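Local coordinates for protein GCN5-related N-acetyltransferase (PDB 4IUS) that probably transfers an acyl group, most likely from acetyl-coenzyme A, to an acceptor substrate, at residues 14-19 with 180-185; 177-180 with 185-188. The protein carries 1 engineered substitution. One frame throughout, in Å; residues are numbered along the deposited sequence. Where two conformers were deposited one is given.

Interaction 1: 14-19 with 180-185. With SO4 (sulfate ion), chain D; SO4 (sulfate ion), chain C.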
ATOM      1  N   GLN A  14      -3.877  -8.217   0.075  1.00 10.73           N
ATOM      2  CA  GLN A  14      -4.243  -6.944  -0.505  0.60 11.93           C
ATOM      3  C   GLN A  14      -5.659  -7.012  -1.086  1.00 11.42           C
ATOM      4  O   GLN A  14      -6.484  -6.134  -0.865  1.00 12.83           O
ATOM      5  CB  GLN A  14      -3.235  -6.547  -1.575  0.60 15.79           C
ATOM      6  CG  GLN A  14      -3.458  -5.182  -2.173  0.60 19.64           C
ATOM      7  CD  GLN A  14      -2.513  -4.971  -3.322  0.60 23.31           C
ATOM      8  OE1 GLN A  14      -1.516  -4.278  -3.187  0.60 35.42           O
ATOM      9  NE2 GLN A  14      -2.781  -5.635  -4.441  0.60 25.11           N
ATOM     10  N   LEU A  15      -5.937  -8.069  -1.839  1.00 10.97           N
ATOM     11  CA  LEU A  15      -7.273  -8.240  -2.405  1.00 10.86           C
ATOM     12  C   LEU A  15      -8.347  -8.314  -1.323  1.00 10.44           C
ATOM     13  O   LEU A  15      -9.374  -7.655  -1.415  1.00 11.14           O
ATOM     14  CB  LEU A  15      -7.314  -9.453  -3.304  1.00 10.27           C
ATOM     15  CG  LEU A  15      -8.624  -9.838  -3.954  1.00 10.20           C
ATOM     16  CD1 LEU A  15      -9.229  -8.726  -4.785  1.00 12.86           C
ATOM     17  CD2 LEU A  15      -8.472 -11.127  -4.749  1.00 13.59           C
ATOM     18  N   GLN A  16      -8.089  -9.131  -0.309  1.00 10.69           N
ATOM     19  CA  GLN A  16      -9.012  -9.290   0.804  1.00 11.53           C
ATOM     20  C   GLN A  16      -9.325  -7.932   1.442  1.00 11.44           C
ATOM     21  O   GLN A  16     -10.492  -7.625   1.765  1.00 14.26           O
ATOM     22  CB  GLN A  16      -8.416 -10.261   1.834  1.00 13.78           C
ATOM     23  CG  GLN A  16      -9.319 -10.605   3.001  1.00 15.95           C
ATOM     24  CD  GLN A  16      -8.660 -11.529   4.002  1.00 16.76           C
ATOM     25  OE1 GLN A  16      -7.671 -12.210   3.705  1.00 19.59           O
ATOM     26  NE2 GLN A  16      -9.201 -11.556   5.200  1.00 19.72           N
ATOM     27  N   GLY A  17      -8.304  -7.077   1.594  1.00 11.46           N
ATOM     28  CA  GLY A  17      -8.523  -5.729   2.150  1.00 11.81           C
ATOM     29  C   GLY A  17      -9.327  -4.835   1.220  1.00 12.46           C
ATOM     30  O   GLY A  17     -10.275  -4.144   1.648  1.00 15.80           O
ATOM     31  N   LEU A  18      -8.991  -4.878  -0.052  1.00 11.17           N
ATOM     32  CA  LEU A  18      -9.596  -3.968  -1.015  1.00 11.76           C
ATOM     33  C   LEU A  18     -11.083  -4.229  -1.199  1.00 13.16           C
ATOM     34  O   LEU A  18     -11.867  -3.299  -1.400  1.00 13.37           O
ATOM     35  CB  LEU A  18      -8.912  -4.049  -2.369  1.00 12.03           C
ATOM     36  CG  LEU A  18      -7.508  -3.430  -2.445  1.00 13.48           C
ATOM     37  CD1 LEU A  18      -6.787  -3.879  -3.715  1.00 16.08           C
ATOM     38  CD2 LEU A  18      -7.525  -1.898  -2.366  1.00 16.13           C
ATOM     39  N   VAL A  19     -11.478  -5.506  -1.191  1.00 11.57           N
ATOM     40  CA  VAL A  19     -12.864  -5.858  -1.470  1.00 12.97           C
ATOM     41  C   VAL A  19     -13.819  -5.474  -0.351  1.00 12.57           C
ATOM     42  O   VAL A  19     -15.012  -5.437  -0.569  1.00 14.95           O
ATOM     43  CB  VAL A  19     -13.068  -7.348  -1.804  1.00 12.70           C
ATOM     44  CG1 VAL A  19     -12.291  -7.779  -3.040  1.00 14.76           C
ATOM     45  CG2 VAL A  19     -12.778  -8.256  -0.635  1.00 15.68           C
ATOM     46  N   ALA A 180      -5.708  -1.990   7.715  1.00 10.36           N
ATOM     47  CA  ALA A 180      -6.451  -3.059   8.334  1.00 10.28           C
ATOM     48  C   ALA A 180      -5.792  -4.396   8.008  1.00 11.63           C
ATOM     49  O   ALA A 180      -5.453  -4.696   6.853  1.00 14.68           O
ATOM     50  CB  ALA A 180      -7.884  -3.042   7.849  1.00 13.34           C
ATOM     51  N   ILE A 181      -5.699  -5.269   9.006  1.00 10.47           N
ATOM     52  CA  ILE A 181      -5.062  -6.562   8.843  1.00 11.49           C
ATOM     53  C   ILE A 181      -5.975  -7.452   7.993  1.00 11.94           C
ATOM     54  O   ILE A 181      -7.200  -7.420   8.143  1.00 13.92           O
ATOM     55  CB  ILE A 181      -4.732  -7.188  10.204  1.00 12.78           C
ATOM     56  CG1 ILE A 181      -3.484  -6.572  10.849  1.00 13.62           C
ATOM     57  CG2 ILE A 181      -4.575  -8.718  10.096  1.00 16.51           C
ATOM     58  CD1 ILE A 181      -3.431  -5.089  11.138  1.00 13.66           C
ATOM     59  N   ALA A 182      -5.362  -8.258   7.141  1.00 11.08           N
ATOM     60  CA  ALA A 182      -6.032  -9.298   6.365  1.00 12.22           C
ATOM     61  C   ALA A 182      -5.105 -10.512   6.374  1.00 11.70           C
ATOM     62  O   ALA A 182      -3.976 -10.418   5.963  1.00 10.76           O
ATOM     63  CB  ALA A 182      -6.302  -8.811   4.944  1.00 13.58           C
ATOM     64  N   ASP A 183      -5.578 -11.667   6.854  1.00 14.18           N
ATOM     65  CA  ASP A 183      -4.721 -12.865   6.929  1.00 15.24           C
ATOM     66  C   ASP A 183      -3.383 -12.586   7.621  1.00 13.66           C
ATOM     67  O   ASP A 183      -2.330 -13.069   7.196  1.00 14.58           O
ATOM     68  CB  ASP A 183      -4.420 -13.471   5.514  1.00 18.27           C
ATOM     69  CG  ASP A 183      -3.522 -14.726   5.569  1.00 20.08           C
ATOM     70  OD1 ASP A 183      -3.802 -15.641   6.390  1.00 25.00           O
ATOM     71  OD2 ASP A 183      -2.519 -14.832   4.779  1.00 20.77           O
ATOM     72  N   GLY A 184      -3.426 -11.786   8.676  1.00 11.91           N
ATOM     73  CA  GLY A 184      -2.211 -11.455   9.424  1.00 12.49           C
ATOM     74  C   GLY A 184      -1.291 -10.431   8.762  1.00 11.69           C
ATOM     75  O   GLY A 184      -0.244 -10.095   9.317  1.00 12.88           O
ATOM     76  N   VAL A 185      -1.660  -9.941   7.590  1.00  9.57           N
ATOM     77  CA  VAL A 185      -0.830  -9.051   6.817  1.00  9.05           C
ATOM     78  C   VAL A 185      -1.352  -7.627   6.941  1.00  9.72           C
ATOM     79  O   VAL A 185      -2.550  -7.379   6.891  1.00  9.69           O
ATOM     80  CB  VAL A 185      -0.802  -9.455   5.320  1.00  9.51           C
ATOM     81  CG1 VAL A 185       0.167  -8.567   4.577  1.00 10.25           C
ATOM     82  CG2 VAL A 185      -0.444 -10.919   5.153  1.00 11.23           C
TER
HETATM   83  S   SO4 D 503      -8.327 -13.725   8.291  0.60 29.77           S
HETATM   84  O1  SO4 D 503      -7.125 -14.180   9.021  0.60 34.70           O
HETATM   85  O2  SO4 D 503      -8.154 -12.362   7.727  0.60 28.38           O
HETATM   86  O3  SO4 D 503      -8.653 -14.641   7.183  0.60 34.62           O
HETATM   87  O4  SO4 D 503      -9.441 -13.763   9.243  0.60 33.54           O
HETATM   88  S   SO4 C 502     -12.653 -10.192   6.056  0.80 26.77           S
HETATM   89  O1  SO4 C 502     -11.527 -10.178   7.015  0.80 40.13           O
HETATM   90  O2  SO4 C 502     -12.940  -8.812   5.605  0.80 39.39           O
HETATM   91  O3  SO4 C 502     -12.262 -10.927   4.833  0.80 34.64           O
HETATM   92  O4  SO4 C 502     -13.858 -10.756   6.684  0.80 40.17           O

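Interaction 2: 177-180 with 185-188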
ATOM      1  N   ALA A 177       1.464   4.917   8.978  1.00  7.16           N
ATOM      2  CA  ALA A 177       0.173   4.265   9.210  1.00  7.09           C
ATOM      3  C   ALA A 177       0.263   2.806   8.815  1.00  7.74           C
ATOM      4  O   ALA A 177       1.169   2.407   8.040  1.00  8.87           O
ATOM      5  CB  ALA A 177      -0.877   4.964   8.346  1.00  8.83           C
ATOM      6  N   TRP A 178      -0.680   2.014   9.321  1.00  7.96           N
ATOM      7  CA  TRP A 178      -0.815   0.633   8.893  1.00  8.31           C
ATOM      8  C   TRP A 178      -2.259   0.386   8.463  1.00  7.56           C
ATOM      9  O   TRP A 178      -3.201   0.938   9.017  1.00  8.82           O
ATOM     10  CB  TRP A 178      -0.384  -0.358  10.000  1.00  9.39           C
ATOM     11  CG  TRP A 178      -1.267  -0.461  11.227  1.00  8.44           C
ATOM     12  CD1 TRP A 178      -2.260  -1.378  11.455  1.00  8.61           C
ATOM     13  CD2 TRP A 178      -1.162   0.326  12.449  1.00  8.14           C
ATOM     14  NE1 TRP A 178      -2.805  -1.192  12.678  1.00  9.69           N
ATOM     15  CE2 TRP A 178      -2.181  -0.158  13.326  1.00  8.88           C
ATOM     16  CE3 TRP A 178      -0.390   1.410  12.857  1.00  8.99           C
ATOM     17  CZ2 TRP A 178      -2.387   0.390  14.574  1.00 10.52           C
ATOM     18  CZ3 TRP A 178      -0.598   1.944  14.134  1.00  9.93           C
ATOM     19  CH2 TRP A 178      -1.593   1.455  14.961  1.00 11.07           C
ATOM     20  N   THR A 179      -2.424  -0.467   7.464  1.00  9.20           N
ATOM     21  CA  THR A 179      -3.714  -0.829   6.983  1.00  9.38           C
ATOM     22  C   THR A 179      -4.387  -1.888   7.848  1.00 10.53           C
ATOM     23  O   THR A 179      -3.732  -2.593   8.601  1.00 10.25           O
ATOM     24  CB  THR A 179      -3.674  -1.341   5.523  1.00 10.43           C
ATOM     25  OG1 THR A 179      -2.922  -2.561   5.514  1.00 10.96           O
ATOM     26  CG2 THR A 179      -3.052  -0.326   4.599  1.00 12.97           C
ATOM     27  N   ALA A 180      -5.708  -1.990   7.715  1.00 10.36           N
ATOM     28  CA  ALA A 180      -6.451  -3.059   8.334  1.00 10.28           C
ATOM     29  C   ALA A 180      -5.792  -4.396   8.008  1.00 11.63           C
ATOM     30  O   ALA A 180      -5.453  -4.696   6.853  1.00 14.68           O
ATOM     31  CB  ALA A 180      -7.884  -3.042   7.849  1.00 13.34           C
ATOM     32  N   VAL A 185      -1.660  -9.941   7.590  1.00  9.57           N
ATOM     33  CA  VAL A 185      -0.830  -9.051   6.817  1.00  9.05           C
ATOM     34  C   VAL A 185      -1.352  -7.627   6.941  1.00  9.72           C
ATOM     35  O   VAL A 185      -2.550  -7.379   6.891  1.00  9.69           O
ATOM     36  CB  VAL A 185      -0.802  -9.455   5.320  1.00  9.51           C
ATOM     37  CG1 VAL A 185       0.167  -8.567   4.577  1.00 10.25           C
ATOM     38  CG2 VAL A 185      -0.444 -10.919   5.153  1.00 11.23           C
ATOM     39  N   THR A 186      -0.404  -6.698   7.109  1.00  8.77           N
ATOM     40  CA  THR A 186      -0.660  -5.267   7.038  1.00  8.43           C
ATOM     41  C   THR A 186       0.338  -4.619   6.084  1.00  8.05           C
ATOM     42  O   THR A 186       1.441  -5.101   5.940  1.00  8.78           O
ATOM     43  CB  THR A 186      -0.567  -4.600   8.436  1.00  9.72           C
ATOM     44  OG1 THR A 186      -1.045  -3.239   8.346  1.00 10.51           O
ATOM     45  CG2 THR A 186       0.847  -4.609   8.994  1.00 10.17           C
ATOM     46  N   GLU A 187      -0.080  -3.521   5.456  1.00  8.20           N
ATOM     47  CA  GLU A 187       0.771  -2.628   4.723  1.00  8.10           C
ATOM     48  C   GLU A 187       1.068  -1.409   5.571  1.00  7.81           C
ATOM     49  O   GLU A 187       0.127  -0.788   6.074  1.00  8.99           O
ATOM     50  CB  GLU A 187       0.128  -2.214   3.405  1.00  9.49           C
ATOM     51  CG  GLU A 187       1.068  -1.314   2.602  1.00 10.59           C
ATOM     52  CD  GLU A 187       0.486  -0.661   1.361  1.00 13.01           C
ATOM     53  OE1 GLU A 187      -0.699  -0.893   1.101  1.00 15.24           O
ATOM     54  OE2 GLU A 187       1.247   0.061   0.659  1.00 14.81           O
ATOM     55  N   VAL A 188       2.333  -1.043   5.698  1.00  7.91           N
ATOM     56  CA  VAL A 188       2.735   0.202   6.332  1.00  7.88           C
ATOM     57  C   VAL A 188       2.906   1.225   5.208  1.00  9.88           C
ATOM     58  O   VAL A 188       3.578   0.953   4.197  1.00 10.58           O
ATOM     59  CB  VAL A 188       4.008   0.031   7.178  1.00  9.27           C
ATOM     60  CG1 VAL A 188       4.501   1.369   7.681  1.00 11.18           C
ATOM     61  CG2 VAL A 188       3.710  -0.903   8.349  1.00 10.97           C
TER

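Interaction 1: 14-19 with 180-185
Gln16 reaches Ala182 because its CG lies opposite the backbone N (chi1 -175°) and the chain stays extended beyond it, carrying the amide off helix 6-19 and across the hairpin loop. The methyl of Ala182 sits squarely over one face of that amide, with Ala182 CB 3.7 Å from Gln16 CD, almost along the normal to the flat group. Behind it the helix comes in close at Gly17, with Gly17 CA 6.1 Å from Ala182 CA.

The polar link between the segments is made through a sulfate rather than directly. Gln16 NE2 donates to O2 of the chain D sulfate at 2.9 Å, and Asp183 N reaches that same oxygen at 2.8 Å with a fairly straight N-H...O angle of 162°. The other N-H of Gln16 NE2 is shared between two oxygens of the chain C sulfate, O3 at 3.1 Å and the more distant O1 at 3.3 Å. This division probably sets the flip of the amide in this crystal, since both ions are likely to come from the crystallisation liquor. Arg20 NE also binds sulfate. Arg20 and Arg9 add hydrogen bonds to the carbonyls of Ile181 and Asp183, respectively.

The loop presents Asp183 N through its own tight fold: Ala182 N donates to Val185 O at 3.0 Å, and Val185 N returns a bond to Ala182 O at 2.9 Å. With Asp183 and Gly184 both at positive phi, this is a type I' turn, of the kind common in tight beta hairpins, closing the tip of a longer connection that packs against the flank of an N-terminal helix.

Interaction 2: 177-180 with 185-188
Strands 177-179 and 185-188 run antiparallel but well short of exactly so, with 145° between their directions and 4.6 Å between the axes of the two short segments at closest approach. Trp178 and Val188 form a non-hydrogen-bonded pair, their CA atoms 4.4 Å apart. Beside it, Thr179 N donates to Glu187 O at 2.9 Å, and that carbonyl also receives a CA-H...O contact from Trp178. A second such contact runs from Val188 CA to Ala177 O at 3.2 Å.

At Thr179 the side chains take over the rest of the strand pairing. Its OG1 is tucked between the backbone N and the carbonyl carbon (chi1 65°), where Thr179 OG1 accepts Glu187 N at 3.0 Å along a nearly linear path of 171°. Thr179 O, which a regular pairing would offer to Glu187 N, is instead taken by Thr186 OG1 at 2.8 Å, the hydroxyl donating well off the C=O direction. Thr179 CG2 meanwhile lies against Glu187 CB, at 3.9 Å. With an alanine here, Glu187 N would probably lose its acceptor in a buried place, and the packing of CG2 on Glu187 CB would go with it. Thr186 OG1 is also 3.4 Å from Trp178 CB and lies near the plane of the indole, at its edge. The indole leads away across the sheet, its NE1 hydrogen-bonded to Pro158 O.

Helix 202-216 covers the face bearing Trp178, Thr186 and Val188, while Val185, on the other face, meets Arg9 and Ala13 of helix 6-19. On either side of the hairpin within the sheet, Trp178 bonds through its backbone to Gly162 of strand 161-168, and Thr186 and Val188 bond to Trp224 of strand 222-225.

In the fold
Both contacts belong to one hairpin, strands 171-179 and 185-193 of the eight-stranded mixed sheet. Interaction 2 is the end of the stem next to the turn, interaction 1 the packing of the turn on helix 6-19; their centres lie 9 Å apart, they share Ala180 and Val185, and Ile181 CD1 lies 4.0 Å from Thr186 CB. Segment 14-19 comes first, and some 160 residues later the chain runs through 177-180, the loop and 185-188 in turn. Helix 6-19 also packs on the separate three-stranded sheet. The hairpin tip is thus one place where the N-terminal helix meets the mixed sheet. Strand 185-193 leads to helix 202-216, whose N-terminal loop in GNAT enzymes usually holds the acetyl-CoA pyrophosphate.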